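Long-range contacts in putative glycosidase ph117-related (Bacteroides thetaiotaomicron, PDB 5A7V), which probably cleaves beta-linked mannosides as a GH130-family enzyme, and holds mannose sugars in its pocket: residues D85-V90 with T113-I118; A190-G195 with N244-V249; D222-M227 with A236-D241; Y355-Y360 with N376-A381. One frame throughout, in Å; residues are numbered along the deposited sequence.

Interaction 1. Residues D85-V90 with T113-I118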
loop_
_atom_site.group_PDB
_atom_site.type_symbol
_atom_site.label_atom_id
_atom_site.label_comp_id
_atom_site.label_asym_id
_atom_site.label_seq_id
_atom_site.Cartn_x
_atom_site.Cartn_y
_atom_site.Cartn_z
ATOM N N ASP A 85 -7.551 5.618 18.667
ATOM C CA ASP A 85 -7.514 5.725 20.137
ATOM C C ASP A 85 -6.057 6.022 20.632
ATOM O O ASP A 85 -5.573 5.459 21.619
ATOM C CB ASP A 85 -8.080 4.425 20.728
ATOM C CG ASP A 85 -9.618 4.304 20.569
ATOM O OD1 ASP A 85 -10.278 5.238 20.047
ATOM O OD2 ASP A 85 -10.173 3.251 20.975
ATOM N N GLY A 86 -5.360 6.903 19.910
ATOM C CA GLY A 86 -4.071 7.383 20.388
ATOM C C GLY A 86 -2.898 6.435 20.083
ATOM O O GLY A 86 -1.794 6.690 20.594
ATOM N N LYS A 87 -3.143 5.365 19.329
ATOM C CA LYS A 87 -2.106 4.399 18.981
ATOM C C LYS A 87 -2.031 4.194 17.485
ATOM O O LYS A 87 -3.006 4.408 16.751
ATOM C CB LYS A 87 -2.396 3.067 19.668
ATOM C CG LYS A 87 -2.407 3.171 21.210
ATOM C CD LYS A 87 -2.236 1.840 21.887
ATOM C CE LYS A 87 -2.331 1.928 23.409
ATOM N NZ LYS A 87 -2.234 0.539 23.939
ATOM N N ILE A 88 -0.867 3.700 17.038
ATOM C CA ILE A 88 -0.732 3.194 15.674
ATOM C C ILE A 88 -1.329 1.794 15.630
ATOM O O ILE A 88 -1.029 0.965 16.495
ATOM C CB ILE A 88 0.757 3.185 15.243
ATOM C CG1 ILE A 88 1.248 4.614 14.962
ATOM C CG2 ILE A 88 0.971 2.292 14.009
ATOM C CD1 ILE A 88 2.750 4.784 14.874
ATOM N N VAL A 89 -2.170 1.552 14.629
ATOM C CA VAL A 89 -2.765 0.260 14.365
ATOM C C VAL A 89 -2.337 -0.185 12.973
ATOM O O VAL A 89 -2.486 0.568 11.999
ATOM C CB VAL A 89 -4.289 0.266 14.509
ATOM C CG1 VAL A 89 -4.893 -1.103 14.216
ATOM C CG2 VAL A 89 -4.640 0.687 15.924
ATOM N N VAL A 90 -1.835 -1.413 12.889
ATOM C CA VAL A 90 -1.473 -2.019 11.632
ATOM C C VAL A 90 -2.380 -3.222 11.373
ATOM O O VAL A 90 -2.593 -4.071 12.273
ATOM C CB VAL A 90 0.020 -2.442 11.645
ATOM C CG1 VAL A 90 0.372 -3.415 10.514
ATOM C CG2 VAL A 90 0.898 -1.222 11.594
ATOM N N THR A 113 -1.275 -3.323 17.512
ATOM C CA THR A 113 -1.284 -1.965 18.016
ATOM C C THR A 113 0.051 -1.610 18.646
ATOM O O THR A 113 0.740 -2.471 19.228
ATOM C CB THR A 113 -2.415 -1.737 19.049
ATOM O OG1 THR A 113 -2.120 -2.418 20.265
ATOM C CG2 THR A 113 -3.705 -2.264 18.531
ATOM N N SER A 114 0.407 -0.336 18.570
ATOM C CA SER A 114 1.704 0.129 19.111
ATOM C C SER A 114 1.620 1.595 19.573
ATOM O O SER A 114 0.933 2.402 18.920
ATOM C CB SER A 114 2.778 0.009 18.038
ATOM O OG SER A 114 3.998 0.472 18.508
ATOM N N SER A 115 2.293 1.921 20.677
ATOM C CA SER A 115 2.441 3.317 21.124
ATOM C C SER A 115 3.712 3.975 20.614
ATOM O O SER A 115 3.861 5.178 20.728
ATOM C CB SER A 115 2.434 3.405 22.650
ATOM O OG SER A 115 1.170 3.067 23.123
ATOM N N ASP A 116 4.667 3.185 20.085
ATOM C CA ASP A 116 5.923 3.761 19.542
ATOM C C ASP A 116 6.152 3.462 18.057
ATOM O O ASP A 116 7.187 3.897 17.485
ATOM C CB ASP A 116 7.131 3.327 20.376
ATOM C CG ASP A 116 7.480 1.834 20.237
ATOM O OD1 ASP A 116 6.794 1.057 19.545
ATOM O OD2 ASP A 116 8.474 1.443 20.908
ATOM N N GLY A 117 5.194 2.767 17.419
ATOM C CA GLY A 117 5.327 2.412 16.004
ATOM C C GLY A 117 6.281 1.274 15.670
ATOM O O GLY A 117 6.387 0.905 14.499
ATOM N N ILE A 118 6.925 0.722 16.727
ATOM C CA ILE A 118 7.996 -0.273 16.515
ATOM C C ILE A 118 7.644 -1.594 17.212
ATOM O O ILE A 118 7.716 -2.677 16.586
ATOM C CB ILE A 118 9.296 0.274 17.128
ATOM C CG1 ILE A 118 9.802 1.442 16.255
ATOM C CG2 ILE A 118 10.376 -0.822 17.013
ATOM C CD1 ILE A 118 10.750 2.413 16.965
#
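I88 reaches beyond the residue it pairs with: its CD1 packs on the CA of G117, 3.7 Å away, where the chain has already left the strand. CG1 lies beside the backbone N (chi1 -74°) and CD1 extends from it (chi2 165°), which carries the methyl along to the turn. That turn is shaped by S114. Its OG accepts from the N of D116 at 3.2 Å, an ST turn, and more weakly from the N of G117, while also bonding to the O of H119; D116 OD1 then takes the N of I118 in an Asx turn. Strands 87-95 and 107-114 are the two inner strands of a four-stranded antiparallel sheet, one blade of the beta-propeller expected of GH130. Here I88 and S114 form a hydrogen-bonded pair, I88 N to S114 O at 2.9 Å and S114 N to I88 O at 2.8 Å. Next to it, V89 and T113 are a non-hydrogen-bonded pair; in the conformer modelled for T113 their side chains run side by side. On the solvent side, K87 sets its CB 3.5 Å from S114 O, and its extended aliphatic chain continues past S115.

Interaction 2. Residues A190-G195 with N244-V249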
loop_
_atom_site.group_PDB
_atom_site.type_symbol
_atom_site.label_atom_id
_atom_site.label_comp_id
_atom_site.label_asym_id
_atom_site.label_seq_id
_atom_site.Cartn_x
_atom_site.Cartn_y
_atom_site.Cartn_z
ATOM N N ALA A 190 -17.906 -1.962 -9.189
ATOM C CA ALA A 190 -19.055 -2.803 -9.567
ATOM C C ALA A 190 -20.168 -2.072 -10.325
ATOM O O ALA A 190 -20.742 -2.597 -11.263
ATOM C CB ALA A 190 -19.667 -3.450 -8.333
ATOM N N LYS A 191 -20.481 -0.873 -9.860
ATOM C CA LYS A 191 -21.714 -0.192 -10.305
ATOM C C LYS A 191 -21.514 0.746 -11.510
ATOM O O LYS A 191 -22.426 0.888 -12.340
ATOM C CB LYS A 191 -22.242 0.633 -9.122
ATOM C CG LYS A 191 -23.576 1.334 -9.277
ATOM C CD LYS A 191 -24.052 1.930 -7.943
ATOM C CE LYS A 191 -23.596 3.366 -7.705
ATOM N NZ LYS A 191 -24.718 4.143 -7.101
ATOM N N ALA A 192 -20.368 1.434 -11.554
ATOM C CA ALA A 192 -20.179 2.505 -12.531
ATOM C C ALA A 192 -20.344 2.023 -13.980
ATOM O O ALA A 192 -20.029 0.890 -14.323
ATOM C CB ALA A 192 -18.780 3.118 -12.349
ATOM N N TYR A 193 -20.822 2.906 -14.845
ATOM C CA TYR A 193 -20.916 2.632 -16.270
ATOM C C TYR A 193 -21.677 1.317 -16.537
ATOM O O TYR A 193 -21.234 0.483 -17.325
ATOM C CB TYR A 193 -19.531 2.629 -16.927
ATOM C CG TYR A 193 -18.728 3.912 -16.707
ATOM C CD1 TYR A 193 -19.126 5.125 -17.259
ATOM C CD2 TYR A 193 -17.563 3.912 -15.965
ATOM C CE1 TYR A 193 -18.395 6.292 -17.034
ATOM C CE2 TYR A 193 -16.845 5.073 -15.727
ATOM C CZ TYR A 193 -17.220 6.250 -16.269
ATOM O OH TYR A 193 -16.450 7.379 -16.008
ATOM N N ASP A 194 -22.796 1.116 -15.820
ATOM C CA ASP A 194 -23.659 -0.056 -15.994
ATOM C C ASP A 194 -22.872 -1.363 -15.804
ATOM O O ASP A 194 -23.079 -2.348 -16.522
ATOM C CB ASP A 194 -24.359 -0.011 -17.373
ATOM C CG ASP A 194 -25.499 -0.994 -17.494
ATOM O OD1 ASP A 194 -26.166 -1.280 -16.479
ATOM O OD2 ASP A 194 -25.740 -1.494 -18.621
ATOM N N GLY A 195 -21.940 -1.347 -14.851
ATOM C CA GLY A 195 -21.144 -2.526 -14.528
ATOM C C GLY A 195 -20.002 -2.855 -15.445
ATOM O O GLY A 195 -19.458 -3.953 -15.353
ATOM N N ASN A 244 -18.890 3.224 -3.780
ATOM C CA ASN A 244 -19.053 3.109 -5.236
ATOM C C ASN A 244 -18.186 4.167 -5.917
ATOM O O ASN A 244 -18.399 5.371 -5.751
ATOM C CB ASN A 244 -20.528 3.272 -5.634
ATOM C CG ASN A 244 -21.396 2.180 -5.054
ATOM O OD1 ASN A 244 -21.214 0.989 -5.363
ATOM N ND2 ASN A 244 -22.327 2.552 -4.198
ATOM N N TRP A 245 -17.198 3.697 -6.680
ATOM C CA TRP A 245 -16.201 4.579 -7.330
ATOM C C TRP A 245 -16.375 4.570 -8.840
ATOM O O TRP A 245 -16.663 3.523 -9.430
ATOM C CB TRP A 245 -14.779 4.099 -6.925
ATOM C CG TRP A 245 -14.499 4.309 -5.469
ATOM C CD1 TRP A 245 -14.833 3.460 -4.410
ATOM C CD2 TRP A 245 -13.898 5.477 -4.864
ATOM N NE1 TRP A 245 -14.468 4.040 -3.235
ATOM C CE2 TRP A 245 -13.890 5.268 -3.461
ATOM C CE3 TRP A 245 -13.367 6.682 -5.369
ATOM C CZ2 TRP A 245 -13.350 6.189 -2.573
ATOM C CZ3 TRP A 245 -12.891 7.607 -4.484
ATOM C CH2 TRP A 245 -12.886 7.373 -3.099
ATOM N N THR A 246 -16.179 5.747 -9.456
ATOM C CA THR A 246 -16.354 5.937 -10.885
ATOM C C THR A 246 -14.996 6.289 -11.490
ATOM O O THR A 246 -14.476 7.372 -11.231
ATOM C CB THR A 246 -17.396 7.028 -11.135
ATOM O OG1 THR A 246 -18.642 6.646 -10.538
ATOM C CG2 THR A 246 -17.576 7.282 -12.631
ATOM N N PRO A 247 -14.388 5.333 -12.248
ATOM C CA PRO A 247 -13.099 5.647 -12.855
ATOM C C PRO A 247 -13.158 6.780 -13.857
ATOM O O PRO A 247 -14.184 6.962 -14.521
ATOM C CB PRO A 247 -12.689 4.346 -13.546
ATOM C CG PRO A 247 -13.478 3.276 -12.934
ATOM C CD PRO A 247 -14.792 3.944 -12.510
ATOM N N TYR A 248 -12.045 7.519 -13.958
ATOM C CA TYR A 248 -11.880 8.487 -15.042
ATOM C C TYR A 248 -11.611 7.697 -16.339
ATOM O O TYR A 248 -10.745 6.808 -16.359
ATOM C CB TYR A 248 -10.730 9.461 -14.805
ATOM C CG TYR A 248 -10.984 10.576 -13.836
ATOM C CD1 TYR A 248 -10.825 10.373 -12.480
ATOM C CD2 TYR A 248 -11.346 11.837 -14.270
ATOM C CE1 TYR A 248 -11.059 11.391 -11.541
ATOM C CE2 TYR A 248 -11.571 12.866 -13.355
ATOM C CZ TYR A 248 -11.438 12.631 -11.983
ATOM O OH TYR A 248 -11.596 13.650 -11.058
ATOM N N VAL A 249 -12.293 8.077 -17.410
ATOM C CA VAL A 249 -12.209 7.382 -18.664
ATOM C C VAL A 249 -11.916 8.350 -19.803
ATOM O O VAL A 249 -12.122 9.562 -19.717
ATOM C CB VAL A 249 -13.485 6.537 -18.985
ATOM C CG1 VAL A 249 -13.669 5.448 -17.941
ATOM C CG2 VAL A 249 -14.733 7.396 -19.145
HETATM O O HOH W 1 -19.382 -0.019 -7.096
HETATM O O HOH W 2 -18.837 1.863 -9.098
#
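N244 meets K191 where two neighbouring blades of the expected GH130 beta-propeller come together: residues 190-195 follow strand 183-187, the outer strand of one sheet, and 246-247 is the short strand flanking 235-239 in the next. The side chains of K191 and N244 cross at about a right angle, the lysine's CE resting 3.6 Å from the amide carbon CG of N244. A bend at chi3 (91°) sets CE over the face of that amide, and CD and CE make the contact. A water beside them joins K191 N to N244 OD1, at 2.7 Å from the latter. W245 turns its indole away, onto Y225, M227 and A237 of the adjoining strands, and offers its backbone instead: a second water links W245 O to A192 N, and the methyl CB of A192 lies 3.6 Å from the same oxygen. At T246 the CG2 methyl, anti to the backbone N, approaches the phenol end of Y193, the two side chains again crossing nearly square. P247 supplies both apolar and polar contact. Its CD sits 4.0 Å from Y193 CE2 and 4.1 Å from A192 CB, while its carbonyl takes the one direct hydrogen bond between the segments. The bond from Y193 OH to P247 O measures 2.7 Å; it arrives in line with the C=O bond (180°), and the oxygen lies in the plane of the ring. V249 closes over the same hydroxyl, placing CG2 3.6 Å from Y193 OH.

Interaction 3. Residues D222-M227 with A236-D241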
loop_
_atom_site.group_PDB
_atom_site.type_symbol
_atom_site.label_atom_id
_atom_site.label_comp_id
_atom_site.label_asym_id
_atom_site.label_seq_id
_atom_site.Cartn_x
_atom_site.Cartn_y
_atom_site.Cartn_z
ATOM N N ASP A 222 -13.478 19.222 -5.201
ATOM C CA ASP A 222 -14.634 19.574 -6.039
ATOM C C ASP A 222 -15.897 18.834 -5.566
ATOM O O ASP A 222 -16.742 18.375 -6.351
ATOM C CB ASP A 222 -14.355 19.301 -7.493
ATOM C CG ASP A 222 -13.198 20.158 -8.054
ATOM O OD1 ASP A 222 -12.936 21.279 -7.572
ATOM O OD2 ASP A 222 -12.551 19.712 -9.007
ATOM N N GLY A 223 -16.015 18.726 -4.246
ATOM C CA GLY A 223 -17.220 18.178 -3.648
ATOM C C GLY A 223 -17.333 16.648 -3.616
ATOM O O GLY A 223 -18.353 16.132 -3.141
ATOM N N LYS A 224 -16.320 15.948 -4.119
ATOM C CA LYS A 224 -16.333 14.476 -4.156
ATOM C C LYS A 224 -15.076 13.897 -3.581
ATOM O O LYS A 224 -14.042 14.550 -3.506
ATOM C CB LYS A 224 -16.506 13.937 -5.606
ATOM C CG LYS A 224 -17.820 14.382 -6.259
ATOM C CD LYS A 224 -18.052 13.789 -7.634
ATOM C CE LYS A 224 -19.352 14.313 -8.221
ATOM N NZ LYS A 224 -19.149 14.958 -9.531
ATOM N N TYR A 225 -15.182 12.650 -3.140
ATOM C CA TYR A 225 -13.986 11.912 -2.746
ATOM C C TYR A 225 -13.160 11.530 -4.000
ATOM O O TYR A 225 -13.698 11.457 -5.110
ATOM C CB TYR A 225 -14.389 10.696 -1.918
ATOM C CG TYR A 225 -15.181 11.067 -0.685
ATOM C CD1 TYR A 225 -14.540 11.697 0.379
ATOM C CD2 TYR A 225 -16.551 10.813 -0.599
ATOM C CE1 TYR A 225 -15.224 12.054 1.516
ATOM C CE2 TYR A 225 -17.264 11.163 0.571
ATOM C CZ TYR A 225 -16.582 11.804 1.597
ATOM O OH TYR A 225 -17.272 12.119 2.761
ATOM N N PHE A 226 -11.884 11.223 -3.786
ATOM C CA PHE A 226 -10.950 10.991 -4.875
ATOM C C PHE A 226 -9.993 9.850 -4.499
ATOM O O PHE A 226 -9.551 9.775 -3.354
ATOM C CB PHE A 226 -10.156 12.268 -5.165
ATOM C CG PHE A 226 -9.311 12.178 -6.409
ATOM C CD1 PHE A 226 -8.058 11.563 -6.402
ATOM C CD2 PHE A 226 -9.784 12.682 -7.608
ATOM C CE1 PHE A 226 -7.302 11.474 -7.550
ATOM C CE2 PHE A 226 -9.017 12.568 -8.757
ATOM C CZ PHE A 226 -7.771 11.967 -8.722
ATOM N N MET A 227 -9.678 8.992 -5.480
ATOM C CA MET A 227 -8.749 7.893 -5.258
ATOM C C MET A 227 -7.862 7.711 -6.499
ATOM O O MET A 227 -8.370 7.639 -7.627
ATOM C CB MET A 227 -9.558 6.597 -5.013
ATOM C CG MET A 227 -8.732 5.360 -4.774
ATOM S SD MET A 227 -9.728 3.888 -4.392
ATOM C CE MET A 227 -10.697 3.599 -5.878
ATOM N N ALA A 236 -7.451 6.920 -11.915
ATOM C CA ALA A 236 -8.145 7.656 -10.835
ATOM C C ALA A 236 -9.628 7.376 -10.866
ATOM O O ALA A 236 -10.161 6.791 -11.817
ATOM C CB ALA A 236 -7.844 9.131 -10.899
ATOM N N ALA A 237 -10.275 7.739 -9.758
ATOM C CA ALA A 237 -11.724 7.563 -9.616
ATOM C C ALA A 237 -12.246 8.563 -8.591
ATOM O O ALA A 237 -11.513 9.059 -7.733
ATOM C CB ALA A 237 -12.031 6.142 -9.146
ATOM N N THR A 238 -13.548 8.844 -8.727
ATOM C CA THR A 238 -14.263 9.680 -7.753
ATOM C C THR A 238 -15.409 8.902 -7.092
ATOM O O THR A 238 -15.848 7.878 -7.599
ATOM C CB THR A 238 -14.827 10.970 -8.399
ATOM O OG1 THR A 238 -15.791 10.624 -9.379
ATOM C CG2 THR A 238 -13.733 11.802 -9.003
ATOM N N SER A 239 -15.891 9.435 -5.980
ATOM C CA SER A 239 -17.021 8.822 -5.302
ATOM C C SER A 239 -17.763 9.877 -4.507
ATOM O O SER A 239 -17.177 10.807 -4.005
ATOM C CB SER A 239 -16.558 7.709 -4.364
ATOM O OG SER A 239 -17.657 7.087 -3.684
ATOM N N GLU A 240 -19.072 9.650 -4.357
ATOM C CA GLU A 240 -19.887 10.439 -3.424
ATOM C C GLU A 240 -20.144 9.720 -2.104
ATOM O O GLU A 240 -20.599 10.345 -1.153
ATOM C CB GLU A 240 -21.203 10.862 -4.092
ATOM C CG GLU A 240 -20.977 11.712 -5.341
ATOM C CD GLU A 240 -22.218 11.957 -6.189
ATOM O OE1 GLU A 240 -23.309 11.524 -5.836
ATOM O OE2 GLU A 240 -22.104 12.586 -7.246
ATOM N N ASP A 241 -19.916 8.416 -2.041
ATOM C CA ASP A 241 -20.305 7.622 -0.880
ATOM C C ASP A 241 -19.204 6.750 -0.302
ATOM O O ASP A 241 -19.483 6.000 0.637
ATOM C CB ASP A 241 -21.557 6.791 -1.221
ATOM C CG ASP A 241 -21.328 5.752 -2.339
ATOM O OD1 ASP A 241 -20.136 5.491 -2.663
ATOM O OD2 ASP A 241 -22.322 5.161 -2.862
#
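The F226 ring has the carbonyl O of A237 over one face, 4.0 Å above the plane and displaced toward the rim, while the methyl CB of A236 comes in obliquely to CZ at 3.6 Å. Y225 is met differently: the O of E240 lies at its edge, in the ring plane, 3.8 Å from CE2, and S239 O approaches the CB and CD2 side at a slant. The two rings leave the strand on opposite faces. F226 has CG anti to its backbone N (chi1 -171°), which lays the ring alongside A236 and A237; Y225 has CG beside its N (chi1 -58°), sending the phenol toward the turn beyond S239. Strands 225-229 and 235-239 form a beta hairpin, part of a blade of the expected propeller that continues to L208 on one flank and to T246 and Y248 on the other. Y225 with S239 and M227 with A237 are hydrogen-bonded pairs, F226 with T238 the non-hydrogen-bonded pair between them. Of the four backbone bonds, S239 N to Y225 O is the longest at 3.1 Å, its donor standing 47° out of the carbonyl plane. M227 adds its methyl CE 4.4 Å from A237 CB. At the solvent end K224 and E240 run side by side, K224 CE 3.4 Å from E240 OE2; their opposite charges lie near each other, but NZ and OE2 are not in contact. S239 OG accepts from the N of D241 in an ST turn and also bonds to N244 O.

Interaction 4. Residues Y355-Y360 with N376-A381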
loop_
_atom_site.group_PDB
_atom_site.type_symbol
_atom_site.label_atom_id
_atom_site.label_comp_id
_atom_site.label_asym_id
_atom_site.label_seq_id
_atom_site.Cartn_x
_atom_site.Cartn_y
_atom_site.Cartn_z
ATOM N N TYR A 355 2.109 10.747 13.375
ATOM C CA TYR A 355 2.023 10.388 14.779
ATOM C C TYR A 355 3.188 10.990 15.520
ATOM O O TYR A 355 4.317 10.917 15.020
ATOM C CB TYR A 355 2.041 8.866 14.911
ATOM C CG TYR A 355 1.844 8.282 16.304
ATOM C CD1 TYR A 355 0.635 8.396 16.945
ATOM C CD2 TYR A 355 2.832 7.532 16.919
ATOM C CE1 TYR A 355 0.415 7.818 18.192
ATOM C CE2 TYR A 355 2.614 6.913 18.140
ATOM C CZ TYR A 355 1.411 7.074 18.786
ATOM O OH TYR A 355 1.206 6.470 19.988
ATOM N N LYS A 356 2.951 11.612 16.676
ATOM C CA LYS A 356 4.050 12.267 17.400
ATOM C C LYS A 356 4.857 13.238 16.508
ATOM O O LYS A 356 6.084 13.354 16.622
ATOM C CB LYS A 356 4.954 11.222 18.072
ATOM C CG LYS A 356 4.189 10.383 19.072
ATOM C CD LYS A 356 5.112 9.417 19.795
ATOM C CE LYS A 356 4.373 8.689 20.909
ATOM N NZ LYS A 356 5.254 7.722 21.655
ATOM N N ASP A 357 4.147 13.911 15.598
ATOM C CA ASP A 357 4.735 14.888 14.661
ATOM C C ASP A 357 5.744 14.294 13.671
ATOM O O ASP A 357 6.525 15.056 13.094
ATOM C CB ASP A 357 5.296 16.110 15.407
ATOM C CG ASP A 357 4.234 16.916 16.125
ATOM O OD1 ASP A 357 3.026 16.740 15.943
ATOM O OD2 ASP A 357 4.644 17.805 16.854
ATOM N N LYS A 358 5.643 12.989 13.446
ATOM C CA LYS A 358 6.517 12.323 12.474
ATOM C C LYS A 358 5.681 11.449 11.564
ATOM O O LYS A 358 4.526 11.090 11.860
ATOM C CB LYS A 358 7.585 11.484 13.208
ATOM C CG LYS A 358 8.458 12.306 14.140
ATOM C CD LYS A 358 9.459 11.504 14.936
ATOM C CE LYS A 358 9.867 12.254 16.171
ATOM N NZ LYS A 358 8.760 12.238 17.215
ATOM N N TRP A 359 6.255 11.040 10.439
ATOM C CA TRP A 359 5.615 10.154 9.517
ATOM C C TRP A 359 6.176 8.745 9.626
ATOM O O TRP A 359 7.366 8.499 9.303
ATOM C CB TRP A 359 5.753 10.640 8.085
ATOM C CG TRP A 359 4.884 11.854 7.751
ATOM C CD1 TRP A 359 5.264 13.168 7.631
ATOM C CD2 TRP A 359 3.469 11.809 7.462
ATOM N NE1 TRP A 359 4.166 13.929 7.273
ATOM C CE2 TRP A 359 3.065 13.118 7.141
ATOM C CE3 TRP A 359 2.535 10.771 7.369
ATOM C CZ2 TRP A 359 1.757 13.412 6.743
ATOM C CZ3 TRP A 359 1.235 11.063 7.012
ATOM C CH2 TRP A 359 0.850 12.383 6.708
ATOM N N TYR A 360 5.346 7.792 10.032
ATOM C CA TYR A 360 5.683 6.380 10.167
ATOM C C TYR A 360 5.206 5.638 8.933
ATOM O O TYR A 360 4.033 5.661 8.608
ATOM C CB TYR A 360 5.039 5.787 11.423
ATOM C CG TYR A 360 5.614 6.309 12.719
ATOM C CD1 TYR A 360 5.338 7.591 13.181
ATOM C CD2 TYR A 360 6.403 5.512 13.535
ATOM C CE1 TYR A 360 5.903 8.063 14.365
ATOM C CE2 TYR A 360 6.920 5.978 14.730
ATOM C CZ TYR A 360 6.678 7.257 15.146
ATOM O OH TYR A 360 7.216 7.729 16.353
ATOM N N ASN A 376 11.130 12.177 9.970
ATOM C CA ASN A 376 10.926 13.215 10.964
ATOM C C ASN A 376 11.146 14.575 10.281
ATOM O O ASN A 376 12.286 14.966 10.026
ATOM C CB ASN A 376 11.899 13.064 12.139
ATOM C CG ASN A 376 11.677 14.109 13.206
ATOM O OD1 ASN A 376 10.875 15.036 13.019
ATOM N ND2 ASN A 376 12.382 13.980 14.308
ATOM N N PRO A 377 10.066 15.329 9.989
ATOM C CA PRO A 377 10.270 16.632 9.324
ATOM C C PRO A 377 11.216 17.594 10.080
ATOM O O PRO A 377 11.852 18.428 9.468
ATOM C CB PRO A 377 8.836 17.192 9.245
ATOM C CG PRO A 377 7.953 15.990 9.267
ATOM C CD PRO A 377 8.625 15.013 10.188
ATOM N N LYS A 378 11.276 17.487 11.410
ATOM C CA LYS A 378 12.135 18.313 12.247
ATOM C C LYS A 378 13.599 17.891 12.168
ATOM O O LYS A 378 14.491 18.684 12.470
ATOM C CB LYS A 378 11.649 18.268 13.709
ATOM C CG LYS A 378 10.271 18.967 13.862
ATOM C CD LYS A 378 9.819 18.998 15.325
ATOM C CE LYS A 378 8.329 19.301 15.493
ATOM N NZ LYS A 378 7.994 19.548 16.939
ATOM N N LYS A 379 13.834 16.633 11.766
ATOM C CA LYS A 379 15.216 16.078 11.716
ATOM C C LYS A 379 15.295 15.098 10.527
ATOM O O LYS A 379 15.424 13.881 10.705
ATOM C CB LYS A 379 15.589 15.392 13.023
ATOM C CG LYS A 379 15.499 16.276 14.270
ATOM C CD LYS A 379 16.030 15.565 15.527
ATOM C CE LYS A 379 15.885 16.439 16.758
ATOM N NZ LYS A 379 16.366 15.695 17.949
ATOM N N PRO A 380 15.206 15.619 9.291
ATOM C CA PRO A 380 15.045 14.664 8.179
ATOM C C PRO A 380 16.275 13.826 7.886
ATOM O O PRO A 380 17.396 14.344 7.821
ATOM C CB PRO A 380 14.728 15.564 6.970
ATOM C CG PRO A 380 14.209 16.805 7.544
ATOM C CD PRO A 380 14.971 16.993 8.817
ATOM N N ALA A 381 16.054 12.535 7.689
ATOM C CA ALA A 381 17.140 11.640 7.249
ATOM C C ALA A 381 17.332 11.777 5.752
ATOM O O ALA A 381 16.556 12.398 5.010
ATOM C CB ALA A 381 16.790 10.219 7.637
HETATM O O HOH W 3 8.743 16.037 14.417
#
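D357, K358 and W359 meet N376, P377 and K378 in a surface contact with no direct hydrogen bond, between a hairpin turn and the loop that follows strand 369-375. A water takes the place of such a bond, held 2.8 Å from D357 O and 2.7 Å from N376 OD1. Beside it the side chains of K358 and N376 cross obliquely, the lysine's CG, CD and CE passing over one face of the amide, with CE 3.6 Å from N376 ND2. The lysine then bends at its last torsion (chi4 74°), turning NZ back to K356 O at 3.0 Å, in the carbonyl plane. P377 fills the next place along: CD is 3.6 Å from D357 O, and CG meets W359 CD1 at 4.2 Å. Outermost, in the conformer modelled for K378, D357 OD2 and K378 NZ make a long salt bridge of 3.8 Å. OD1 of N376 does double duty, since it also accepts from the N of K378, with the donor 51° out of the amide plane. This is an Asx turn within the type I turn N376-K379, facing the type I' turn Y355-K358, which is the tight two-residue link of the beta hairpin made by strands 347-355 and 358-365.

From the N terminus, interaction 1 comes first, closing the hairpin of strands 87-95 and 107-114 before any other contact opens. Interaction 2 then spans 190 to 249 and brings together two successive sheets; interaction 3 lies wholly within that span, as a short hairpin. These two share a sheet, for T246 N bonds to T238 O across strands 246-247 and 235-239. Interaction 4 follows last, in series, and ties the turn between strands 347-355 and 358-365 to the loop after strand 369-375. It returns to the first four-stranded sheet: Y355 OH and K356 NZ probably both hydrogen-bond to S115 O of interaction 1. Interactions 2 and 4 sit on opposite sides of the chain's centre.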